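Local coordinates for protein uronate dehydrogenase (Agrobacterium tumefaciens, PDB 3RFX) that probably oxidises uronic acids such as galacturonate and glucuronate to aldaric acid lactones, with NAD bound by a Rossmann fold as the hydride acceptor, at residues E122-G125 against P126-A130; S217-F221 against L222-P226. The protein carries 1 engineered substitution. All blocks are in the same frame, centred on the assembly; numbering follows the deposited sequence.

In the fold
Seven parallel strands, with 45-49 and 202-205 outermost, make up the Rossmann core, and both contacts lie in loops that leave it. From the N terminus, contact 1 comes first: a type I turn in the loop between strand 105-111 and helix 135-154. Contact 2 follows further along, closing the end of a 3-10 segment in the loop between strand 202-205 and helix 234-238. The two are in series, neither nesting nor crossing; their centres lie about 17 Å apart and they do not touch. The first ties its loop to edge strand 202-205, the second packs on helix 182-194. In the hexamer, R123 of one subunit packs on H218 of another.

Contact 1. Residues E122-G125 against P126-A130; sequences ERLG and PDVPA
V128 turns back over G125, closing a type I beta turn that runs from G125 to V128. The turn bond from V128 N to G125 O is long and weak at 3.5 Å, although fairly straight at 163°. Its acceptor is also covered by carbon: both methyls of V128 close on the oxygen from one side, CG1 at 3.5 Å and CG2 at 3.6 Å from G125 O. The first torsion (chi1 -62°) brings both there, with CG1 beside the backbone N and CG2 between that N and the carbonyl carbon. CG1 also reaches back to the CB of L124, 4.2 Å away, an apolar touch that joins the residue before the turn to its last one. P126 occupies the second position of the turn with phi -68°, which its ring readily supplies; its CB points away from 122-125 while CD stays against the G125 carbonyl carbon.

The looser part is at D127, third in the turn, whose CB points away and which is exposed. A phosphate ion, probably from the crystallisation liquor, lies about 4 Å from G125, and D127 packs on P129 of a second subunit.

Backbone hydrogen bonds between L124 and W213 and D215 hold the approach to the turn. L124 and P126 both rest on W204 of edge strand 202-205, P126 also touches V202 there, and Y118 receives L124 and V128, which sets this loop between strand 105-111 and helix 135-154 against one of the sheet's two outermost strands.

Contact 2. Residues S217-F221 against L222-P226; sequences SHLGF and LGWKP
L219 lies alongside L222, the two side chains pointing the same way and meeting through their CD2 methyls at 4.1 Å. Near-identical chi1 values (-164° and -168°) swing both CG atoms opposite the backbone N, in keeping with this side-by-side course. The same L219 methyl meets the indole of W224 obliquely, 4.3 Å from CE3, so L219 touches both later residues.

Backbone bonds fix the spacing. L222 N donates to L219 O over 2.9 Å, the donor tilted from the carbonyl plane; G223 N reaches G220 O over 3.0 Å from well above that carbonyl's plane. Water 1 lies 2.8 Å from L219 O, where it probably donates, and accepts from W224 N at 2.9 Å. The water thus links L219, midway along the 3-10 segment, to W224 just beyond it.

F221 folds its ring back over the peptide, with L222 N over one face and 3.2 Å from CG, while the carbonyl oxygen of H218 lies in plane at the ring's edge. One face of the W224 indole carries CD of P226, offset toward the rim, and its NE1 is bonded to S187. L222 and W224 share A191 of helix 182-194, and R194 from that helix bonds to the carbonyl of L222. Across a subunit boundary, F221 packs on Q120 of a neighbouring subunit.

Successive i+3 to i bonds are characteristic of a 3-10 helix; here G223, with positive phi (74°), ends it and sends the chain out along helix 182-194 of the Rossmann-fold subunit.

Contact 1. Residues E122-G125 against P126-A130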
loop_
_atom_site.group_PDB
_atom_site.type_symbol
_atom_site.label_atom_id
_atom_site.label_comp_id
_atom_site.label_asym_id
_atom_site.label_seq_id
_atom_site.Cartn_x
_atom_site.Cartn_y
_atom_site.Cartn_z
ATOM N N GLU A 122 -14.897 6.939 -5.613
ATOM C CA GLU A 122 -13.522 6.481 -5.429
ATOM C C GLU A 122 -12.524 7.639 -5.553
ATOM O O GLU A 122 -12.516 8.347 -6.554
ATOM C CB GLU A 122 -13.195 5.384 -6.445
ATOM C CG GLU A 122 -11.801 4.787 -6.259
ATOM C CD GLU A 122 -11.548 3.576 -7.149
ATOM O OE1 GLU A 122 -12.486 3.129 -7.852
ATOM O OE2 GLU A 122 -10.404 3.071 -7.138
ATOM N N ARG A 123 -11.695 7.837 -4.531
ATOM C CA ARG A 123 -10.667 8.888 -4.560
ATOM C C ARG A 123 -9.439 8.375 -5.311
ATOM O O ARG A 123 -8.993 7.257 -5.064
ATOM C CB ARG A 123 -10.295 9.294 -3.131
ATOM C CG ARG A 123 -9.215 10.370 -3.019
ATOM C CD ARG A 123 -9.084 10.861 -1.565
ATOM N NE ARG A 123 -8.038 11.878 -1.403
ATOM C CZ ARG A 123 -8.183 13.161 -1.729
ATOM N NH1 ARG A 123 -9.327 13.597 -2.251
ATOM N NH2 ARG A 123 -7.179 14.013 -1.542
ATOM N N LEU A 124 -8.904 9.183 -6.227
ATOM C CA LEU A 124 -7.853 8.723 -7.134
ATOM C C LEU A 124 -6.538 9.456 -6.918
ATOM O O LEU A 124 -6.506 10.683 -6.888
ATOM C CB LEU A 124 -8.270 8.916 -8.602
ATOM C CG LEU A 124 -9.611 8.349 -9.075
ATOM C CD1 LEU A 124 -9.770 8.555 -10.596
ATOM C CD2 LEU A 124 -9.722 6.876 -8.715
ATOM N N GLY A 125 -5.454 8.697 -6.791
ATOM C CA GLY A 125 -4.120 9.271 -6.852
ATOM C C GLY A 125 -3.628 9.303 -8.293
ATOM O O GLY A 125 -4.273 8.760 -9.191
ATOM N N PRO A 126 -2.466 9.930 -8.526
ATOM C CA PRO A 126 -1.944 10.104 -9.889
ATOM C C PRO A 126 -1.505 8.811 -10.589
ATOM O O PRO A 126 -1.361 8.817 -11.812
ATOM C CB PRO A 126 -0.735 11.037 -9.689
ATOM C CG PRO A 126 -0.329 10.838 -8.254
ATOM C CD PRO A 126 -1.626 10.594 -7.513
ATOM N N ASP A 127 -1.299 7.727 -9.843
ATOM C CA ASP A 127 -0.806 6.491 -10.446
ATOM C C ASP A 127 -1.893 5.472 -10.798
ATOM O O ASP A 127 -1.572 4.345 -11.166
ATOM C CB ASP A 127 0.219 5.817 -9.526
ATOM C CG ASP A 127 1.539 6.575 -9.452
ATOM O OD1 ASP A 127 1.729 7.553 -10.211
ATOM O OD2 ASP A 127 2.395 6.173 -8.634
ATOM N N VAL A 128 -3.170 5.841 -10.693
ATOM C CA VAL A 128 -4.219 4.854 -10.976
ATOM C C VAL A 128 -4.214 4.414 -12.440
ATOM O O VAL A 128 -3.869 5.184 -13.323
ATOM C CB VAL A 128 -5.635 5.342 -10.583
ATOM C CG1 VAL A 128 -5.709 5.594 -9.085
ATOM C CG2 VAL A 128 -6.032 6.589 -11.384
ATOM N N PRO A 129 -4.585 3.157 -12.695
ATOM C CA PRO A 129 -4.638 2.709 -14.093
ATOM C C PRO A 129 -5.682 3.511 -14.874
ATOM O O PRO A 129 -6.726 3.872 -14.306
ATOM C CB PRO A 129 -5.062 1.240 -13.973
ATOM C CG PRO A 129 -4.629 0.831 -12.587
ATOM C CD PRO A 129 -4.833 2.065 -11.740
ATOM N N ALA A 130 -5.406 3.797 -16.147
ATOM C CA ALA A 130 -6.364 4.531 -16.972
ATOM C C ALA A 130 -7.668 3.746 -17.157
ATOM O O ALA A 130 -7.655 2.523 -17.283
ATOM C CB ALA A 130 -5.760 4.860 -18.334
#

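Contact 2. Residues S217-F221 against L222-P226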
loop_
_atom_site.group_PDB
_atom_site.type_symbol
_atom_site.label_atom_id
_atom_site.label_comp_id
_atom_site.label_asym_id
_atom_site.label_seq_id
_atom_site.Cartn_x
_atom_site.Cartn_y
_atom_site.Cartn_z
ATOM N N SER A 217 -1.470 15.375 -3.699
ATOM C CA SER A 217 -0.492 15.575 -2.622
ATOM C C SER A 217 0.951 15.287 -3.060
ATOM O O SER A 217 1.893 15.884 -2.530
ATOM C CB SER A 217 -0.844 14.752 -1.380
ATOM O OG SER A 217 -0.771 13.369 -1.657
ATOM N N HIS A 218 1.128 14.379 -4.016
ATOM C CA HIS A 218 2.481 13.994 -4.442
ATOM C C HIS A 218 3.163 15.075 -5.286
ATOM O O HIS A 218 4.380 15.036 -5.517
ATOM C CB HIS A 218 2.467 12.640 -5.158
ATOM C CG HIS A 218 2.220 11.485 -4.236
ATOM N ND1 HIS A 218 3.233 10.688 -3.752
ATOM C CD2 HIS A 218 1.078 11.017 -3.680
ATOM C CE1 HIS A 218 2.726 9.766 -2.953
ATOM N NE2 HIS A 218 1.418 9.946 -2.891
ATOM N N LEU A 219 2.370 16.050 -5.711
ATOM C CA LEU A 219 2.853 17.192 -6.469
ATOM C C LEU A 219 3.316 18.304 -5.524
ATOM O O LEU A 219 3.627 19.409 -5.963
ATOM C CB LEU A 219 1.719 17.712 -7.365
ATOM C CG LEU A 219 2.058 18.649 -8.518
ATOM C CD1 LEU A 219 2.794 17.873 -9.611
ATOM C CD2 LEU A 219 0.784 19.271 -9.071
ATOM N N GLY A 220 3.360 18.010 -4.227
ATOM C CA GLY A 220 3.694 19.013 -3.232
ATOM C C GLY A 220 4.935 19.828 -3.568
ATOM O O GLY A 220 4.969 21.037 -3.338
ATOM N N PHE A 221 5.951 19.173 -4.120
ATOM C CA PHE A 221 7.215 19.863 -4.438
ATOM C C PHE A 221 7.011 21.120 -5.310
ATOM O O PHE A 221 7.824 22.046 -5.287
ATOM C CB PHE A 221 8.191 18.897 -5.132
ATOM C CG PHE A 221 7.863 18.642 -6.582
ATOM C CD1 PHE A 221 8.434 19.415 -7.581
ATOM C CD2 PHE A 221 6.986 17.630 -6.947
ATOM C CE1 PHE A 221 8.135 19.194 -8.914
ATOM C CE2 PHE A 221 6.683 17.400 -8.274
ATOM C CZ PHE A 221 7.258 18.187 -9.265
ATOM N N LEU A 222 5.924 21.154 -6.079
ATOM C CA LEU A 222 5.693 22.249 -7.020
ATOM C C LEU A 222 5.235 23.533 -6.320
ATOM O O LEU A 222 5.388 24.638 -6.852
ATOM C CB LEU A 222 4.669 21.822 -8.085
ATOM C CG LEU A 222 4.510 22.719 -9.310
ATOM C CD1 LEU A 222 5.792 22.685 -10.148
ATOM C CD2 LEU A 222 3.298 22.300 -10.153
ATOM N N GLY A 223 4.667 23.385 -5.129
ATOM C CA GLY A 223 4.247 24.518 -4.327
ATOM C C GLY A 223 2.981 25.193 -4.834
ATOM O O GLY A 223 2.714 26.340 -4.499
ATOM N N TRP A 224 2.205 24.480 -5.642
ATOM C CA TRP A 224 0.940 25.011 -6.157
ATOM C C TRP A 224 -0.237 24.512 -5.338
ATOM O O TRP A 224 -0.471 23.305 -5.245
ATOM C CB TRP A 224 0.742 24.635 -7.632
ATOM C CG TRP A 224 -0.638 24.974 -8.152
ATOM C CD1 TRP A 224 -1.132 26.221 -8.426
ATOM C CD2 TRP A 224 -1.699 24.049 -8.439
ATOM N NE1 TRP A 224 -2.437 26.127 -8.865
ATOM C CE2 TRP A 224 -2.804 24.806 -8.889
ATOM C CE3 TRP A 224 -1.821 22.656 -8.358
ATOM C CZ2 TRP A 224 -4.015 24.217 -9.257
ATOM C CZ3 TRP A 224 -3.029 22.068 -8.727
ATOM C CH2 TRP A 224 -4.108 22.853 -9.177
ATOM N N LYS A 225 -0.964 25.446 -4.737
ATOM C CA LYS A 225 -2.199 25.150 -4.003
ATOM C C LYS A 225 -3.344 25.961 -4.609
ATOM O O LYS A 225 -3.344 27.189 -4.527
ATOM C CB LYS A 225 -2.058 25.537 -2.529
ATOM C CG LYS A 225 -0.968 24.792 -1.765
ATOM C CD LYS A 225 -1.404 23.384 -1.365
ATOM C CE LYS A 225 -0.312 22.704 -0.546
ATOM N NZ LYS A 225 -0.798 21.519 0.211
ATOM N N PRO A 226 -4.323 25.288 -5.223
ATOM C CA PRO A 226 -5.454 26.054 -5.769
ATOM C C PRO A 226 -6.225 26.773 -4.663
ATOM O O PRO A 226 -6.223 26.316 -3.521
ATOM C CB PRO A 226 -6.323 24.987 -6.443
ATOM C CG PRO A 226 -5.889 23.683 -5.859
ATOM C CD PRO A 226 -4.453 23.838 -5.442
HETATM O O HOH W 1 1.858 21.565 -5.676
#